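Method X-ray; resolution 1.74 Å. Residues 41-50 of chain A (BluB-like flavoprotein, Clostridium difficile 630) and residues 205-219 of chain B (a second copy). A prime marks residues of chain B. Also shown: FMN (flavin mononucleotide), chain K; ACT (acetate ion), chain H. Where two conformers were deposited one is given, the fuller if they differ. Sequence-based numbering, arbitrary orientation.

Chain A (41-50) KNIQNWHFVV
Chain B (205-219) SPSKKPVEEICTFIK

The C-terminal segment of one subunit adds a parallel strand to the other: residues 47-50 of chain A and 215-217 of chain B run in the same direction, their axes 7° apart and 4.6 Å at closest approach. Phe48 pairs with Cys215′, Val49 with Thr216′ and Val50 with Phe217′, at CA-CA spacings of 4.5, 4.8 and 4.7 Å. Residues 47-50 of chain A have extended phi/psi, from -147/126 at His47 to -98/120 at Val50. As parallel pairing requires, Phe48 and Val50 bond to residues flanking their partners: Phe48 N to Ile214′ O (2.8 Å), Thr216′ N to Phe48 O (2.9 Å), Val50 N to Thr216′ O (2.8 Å) and Ile218′ N to Val50 O (2.9 Å).

Phe48, Val50, Cys215′ and Phe217′ share one face of the sheet. There Val50 (chi1 t) lays CG2 4.0 Å from the centroid of the Phe217′ ring (chi1 m), almost on its normal, a CH-pi contact. Val49 and Thr216′ point to the other face; Val49 CG1 (chi1 t) also meets Ile218′ CG1 (m, m), just past the last bridge, at 3.8 Å. His47, chi1 t and chi2 87°, brings NE2 within 2.8 Å of Thr216′ OG1 (chi1 m), a hydrogen bond in which either could donate.

Before the strand, Ile214′ (p, t) places CD1 3.8 Å from Trp46 NE1, obliquely to the indole. Residues 211-213 have helical phi/psi, and Glu213′ N bonds to Pro210′ O at 2.8 Å.

Farther back, polar groups knit the loops together. Gln44 (m, t; phi/psi 44/58) accepts from Lys209′ N at OE1 (2.9 Å, nearly linear), while its NE2 donates to Asn42 O (3.0 Å). The extended Lys209′ side chain (m, t, t, t) returns NZ to Gln44 O at 2.9 Å. Asn42 ND2 (chi1 t) donates to Ser207′ O at 3.1 Å. Lys208′ NZ and Ser205′ OG bind the FMN phosphate at O3P (2.8 Å) and O1P (2.6 Å), respectively.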

# COMPACT_ATOMS: atom_id res chain seq x y z
N LYS A 41 -9.07 4.85 -8.69
CA LYS A 41 -10.28 5.57 -9.07
C LYS A 41 -10.67 6.63 -8.02
O LYS A 41 -11.84 6.93 -7.80
CB LYS A 41 -11.41 4.56 -9.33
CG LYS A 41 -11.23 3.80 -10.64
CD LYS A 41 -12.36 2.84 -10.96
CE LYS A 41 -11.97 1.90 -12.12
NZ LYS A 41 -13.09 0.95 -12.52
N ASN A 42 -9.65 7.23 -7.40
CA ASN A 42 -9.85 8.27 -6.37
C ASN A 42 -10.76 7.82 -5.23
O ASN A 42 -11.45 8.65 -4.65
CB ASN A 42 -10.39 9.57 -6.99
CG ASN A 42 -10.11 10.80 -6.14
OD1 ASN A 42 -9.07 10.90 -5.45
ND2 ASN A 42 -11.03 11.75 -6.17
N ILE A 43 -10.74 6.53 -4.91
CA ILE A 43 -11.59 5.98 -3.85
C ILE A 43 -11.26 6.57 -2.47
O ILE A 43 -12.16 6.66 -1.63
CB ILE A 43 -11.54 4.44 -3.81
CG1 ILE A 43 -12.59 3.91 -2.83
CG2 ILE A 43 -10.14 3.95 -3.45
CD1 ILE A 43 -12.83 2.41 -2.96
N GLN A 44 -10.02 6.98 -2.23
CA GLN A 44 -9.63 7.53 -0.95
C GLN A 44 -10.20 6.70 0.19
O GLN A 44 -10.89 7.21 1.07
CB GLN A 44 -10.06 8.97 -0.81
CG GLN A 44 -9.53 9.90 -1.89
CD GLN A 44 -10.36 11.15 -2.02
OE1 GLN A 44 -10.13 12.13 -1.32
NE2 GLN A 44 -11.33 11.14 -2.92
N ASN A 45 -9.86 5.41 0.19
CA ASN A 45 -10.44 4.45 1.12
C ASN A 45 -9.73 4.46 2.45
O ASN A 45 -9.01 3.52 2.80
CB ASN A 45 -10.44 3.02 0.53
CG ASN A 45 -9.04 2.55 0.07
OD1 ASN A 45 -8.20 3.35 -0.42
ND2 ASN A 45 -8.79 1.23 0.22
N TRP A 46 -9.85 5.58 3.16
CA TRP A 46 -9.16 5.71 4.43
C TRP A 46 -9.91 6.63 5.38
O TRP A 46 -10.56 7.57 4.92
CB TRP A 46 -7.75 6.26 4.20
CG TRP A 46 -7.65 7.42 3.21
CD1 TRP A 46 -8.06 8.70 3.38
CD2 TRP A 46 -6.97 7.38 1.96
NE1 TRP A 46 -7.72 9.46 2.28
CE2 TRP A 46 -7.05 8.67 1.39
CE3 TRP A 46 -6.34 6.37 1.23
CZ2 TRP A 46 -6.49 8.97 0.13
CZ3 TRP A 46 -5.82 6.66 -0.01
CH2 TRP A 46 -5.88 7.96 -0.54
N HIS A 47 -9.82 6.33 6.67
CA HIS A 47 -10.35 7.20 7.73
C HIS A 47 -9.43 7.04 8.94
O HIS A 47 -9.20 5.93 9.41
CB HIS A 47 -11.80 6.85 8.13
CG HIS A 47 -12.44 7.89 9.00
ND1 HIS A 47 -13.08 8.99 8.48
CD2 HIS A 47 -12.47 8.03 10.34
CE1 HIS A 47 -13.52 9.75 9.47
NE2 HIS A 47 -13.16 9.19 10.61
N PHE A 48 -8.91 8.15 9.45
CA PHE A 48 -7.96 8.10 10.54
C PHE A 48 -8.64 8.48 11.86
O PHE A 48 -9.10 9.62 12.01
CB PHE A 48 -6.79 9.08 10.27
CG PHE A 48 -6.00 8.73 9.05
CD1 PHE A 48 -6.48 9.04 7.78
CD2 PHE A 48 -4.80 8.04 9.16
CE1 PHE A 48 -5.78 8.65 6.64
CE2 PHE A 48 -4.09 7.66 8.03
CZ PHE A 48 -4.58 7.96 6.77
N VAL A 49 -8.65 7.54 12.81
CA VAL A 49 -9.22 7.76 14.13
C VAL A 49 -8.10 8.02 15.11
O VAL A 49 -7.28 7.15 15.36
CB VAL A 49 -10.06 6.56 14.59
CG1 VAL A 49 -10.67 6.80 15.98
CG2 VAL A 49 -11.15 6.28 13.58
N VAL A 50 -8.03 9.24 15.63
CA VAL A 50 -6.91 9.64 16.46
C VAL A 50 -7.23 9.54 17.95
O VAL A 50 -8.16 10.19 18.44
CB VAL A 50 -6.54 11.09 16.14
CG1 VAL A 50 -5.36 11.52 17.00
CG2 VAL A 50 -6.19 11.23 14.67
N SER B 205 -6.72 16.81 -11.87
CA SER B 205 -7.01 15.78 -10.92
C SER B 205 -8.42 16.02 -10.35
O SER B 205 -8.86 17.16 -10.21
CB SER B 205 -6.01 15.81 -9.75
OG SER B 205 -4.70 15.58 -10.18
N PRO B 206 -9.13 14.93 -9.98
CA PRO B 206 -10.41 15.11 -9.32
C PRO B 206 -10.26 15.69 -7.92
O PRO B 206 -9.21 15.55 -7.30
CB PRO B 206 -10.93 13.68 -9.21
CG PRO B 206 -9.68 12.85 -9.12
CD PRO B 206 -8.76 13.51 -10.10
N SER B 207 -11.33 16.29 -7.40
CA SER B 207 -11.30 16.88 -6.08
C SER B 207 -11.16 15.79 -5.04
O SER B 207 -11.55 14.64 -5.27
CB SER B 207 -12.53 17.72 -5.78
OG SER B 207 -13.67 16.88 -5.65
N LYS B 208 -10.58 16.17 -3.91
CA LYS B 208 -10.40 15.23 -2.81
C LYS B 208 -11.31 15.60 -1.65
O LYS B 208 -11.82 16.71 -1.59
CB LYS B 208 -8.95 15.23 -2.33
CG LYS B 208 -7.93 15.11 -3.45
CD LYS B 208 -8.13 13.88 -4.27
CE LYS B 208 -7.15 13.78 -5.45
NZ LYS B 208 -5.75 13.57 -5.02
N LYS B 209 -11.47 14.64 -0.76
CA LYS B 209 -12.26 14.80 0.45
C LYS B 209 -11.60 15.84 1.34
O LYS B 209 -10.36 15.89 1.42
CB LYS B 209 -12.40 13.48 1.19
CG LYS B 209 -13.15 12.38 0.43
CD LYS B 209 -12.96 11.03 1.09
CE LYS B 209 -13.63 9.88 0.33
NZ LYS B 209 -13.51 8.54 1.02
N PRO B 210 -12.42 16.67 2.01
CA PRO B 210 -11.85 17.58 2.98
C PRO B 210 -11.20 16.79 4.08
O PRO B 210 -11.65 15.67 4.44
CB PRO B 210 -13.05 18.37 3.49
CG PRO B 210 -14.22 17.50 3.24
CD PRO B 210 -13.89 16.79 1.95
N VAL B 211 -10.14 17.35 4.64
CA VAL B 211 -9.38 16.61 5.64
C VAL B 211 -10.29 16.22 6.82
O VAL B 211 -10.18 15.13 7.36
CB VAL B 211 -8.09 17.36 6.05
CG1 VAL B 211 -8.42 18.63 6.82
CG2 VAL B 211 -7.17 16.44 6.85
N GLU B 212 -11.22 17.09 7.16
CA GLU B 212 -12.10 16.82 8.27
C GLU B 212 -13.02 15.62 8.01
O GLU B 212 -13.50 14.98 8.94
CB GLU B 212 -12.86 18.10 8.61
CG GLU B 212 -11.92 19.35 8.93
CD GLU B 212 -11.37 20.15 7.67
OE1 GLU B 212 -11.70 19.81 6.49
OE2 GLU B 212 -10.61 21.16 7.90
N GLU B 213 -13.24 15.27 6.74
CA GLU B 213 -14.08 14.10 6.43
C GLU B 213 -13.38 12.77 6.71
O GLU B 213 -14.03 11.75 7.02
CB GLU B 213 -14.57 14.15 4.97
CG GLU B 213 -15.30 12.88 4.55
CD GLU B 213 -15.91 12.90 3.15
OE1 GLU B 213 -16.02 13.99 2.56
OE2 GLU B 213 -16.26 11.80 2.64
N ILE B 214 -12.07 12.76 6.57
CA ILE B 214 -11.31 11.51 6.62
C ILE B 214 -10.67 11.27 7.98
O ILE B 214 -9.75 10.45 8.09
CB ILE B 214 -10.22 11.46 5.50
CG1 ILE B 214 -9.15 12.57 5.67
CG2 ILE B 214 -10.87 11.56 4.13
CD1 ILE B 214 -7.88 12.28 4.86
N CYS B 215 -11.16 11.94 9.02
CA CYS B 215 -10.65 11.68 10.34
C CYS B 215 -11.65 11.97 11.44
O CYS B 215 -12.59 12.75 11.27
CB CYS B 215 -9.35 12.43 10.59
SG CYS B 215 -9.41 14.26 10.65
N THR B 216 -11.38 11.34 12.58
CA THR B 216 -12.14 11.57 13.79
C THR B 216 -11.15 11.64 14.96
O THR B 216 -10.41 10.71 15.19
CB THR B 216 -13.14 10.45 14.00
OG1 THR B 216 -14.05 10.43 12.90
CG2 THR B 216 -13.92 10.65 15.31
N PHE B 217 -11.15 12.76 15.69
CA PHE B 217 -10.34 12.88 16.89
C PHE B 217 -11.17 12.48 18.11
O PHE B 217 -12.12 13.17 18.49
CB PHE B 217 -9.81 14.31 17.05
CG PHE B 217 -8.64 14.65 16.15
CD1 PHE B 217 -8.81 14.74 14.79
CD2 PHE B 217 -7.37 14.87 16.67
CE1 PHE B 217 -7.76 15.05 13.96
CE2 PHE B 217 -6.30 15.19 15.82
CZ PHE B 217 -6.50 15.26 14.48
N ILE B 218 -10.84 11.36 18.74
CA ILE B 218 -11.59 10.92 19.92
C ILE B 218 -11.29 11.86 21.08
O ILE B 218 -10.14 12.16 21.36
CB ILE B 218 -11.23 9.48 20.31
CG1 ILE B 218 -11.62 8.53 19.18
CG2 ILE B 218 -11.94 9.02 21.63
CD1 ILE B 218 -12.96 8.81 18.55
N LYS B 219 -12.35 12.33 21.74
CA LYS B 219 -12.20 13.28 22.84
C LYS B 219 -12.37 12.52 24.15
O LYS B 219 -13.30 11.74 24.25
CB LYS B 219 -13.22 14.42 22.70
OXT LYS B 219 -11.59 12.64 25.11
N1 FMN K . -4.75 5.76 -12.90
C2 FMN K . -5.00 5.34 -14.19
O2 FMN K . -5.20 6.18 -15.08
N3 FMN K . -5.04 4.00 -14.49
C4 FMN K . -4.84 3.04 -13.51
O4 FMN K . -4.77 1.85 -13.85
C4A FMN K . -4.62 3.44 -12.20
N5 FMN K . -4.42 2.54 -11.17
C5A FMN K . -4.15 2.95 -9.89
C6 FMN K . -3.89 2.02 -8.87
C7 FMN K . -3.64 2.45 -7.57
C7M FMN K . -3.09 1.43 -6.61
C8 FMN K . -3.54 3.81 -7.29
C8M FMN K . -2.85 4.29 -6.02
C9 FMN K . -3.80 4.74 -8.31
C9A FMN K . -4.07 4.33 -9.61
N10 FMN K . -4.34 5.23 -10.61
C10 FMN K . -4.56 4.81 -11.91
C1' FMN K . -4.39 6.71 -10.34
C2' FMN K . -5.72 7.21 -9.75
O2' FMN K . -6.77 7.24 -10.75
C3' FMN K . -5.52 8.62 -9.15
O3' FMN K . -4.57 8.57 -8.09
C4' FMN K . -6.81 9.24 -8.59
O4' FMN K . -7.81 9.41 -9.56
C5' FMN K . -6.54 10.64 -8.04
O5' FMN K . -5.99 11.48 -9.01
P FMN K . -4.54 12.16 -8.71
O1P FMN K . -4.16 13.02 -9.90
O2P FMN K . -3.58 11.02 -8.50
O3P FMN K . -4.64 13.03 -7.49
C ACT H . -7.96 4.31 -11.90
O ACT H . -7.50 4.04 -10.80
OXT ACT H . -8.17 5.50 -12.05
CH3 ACT H . -8.24 3.29 -12.94
O HOH W 1 -14.77 6.68 -1.02
O HOH W 2 -13.35 13.23 -3.53
O HOH W 3 -8.04 12.74 19.58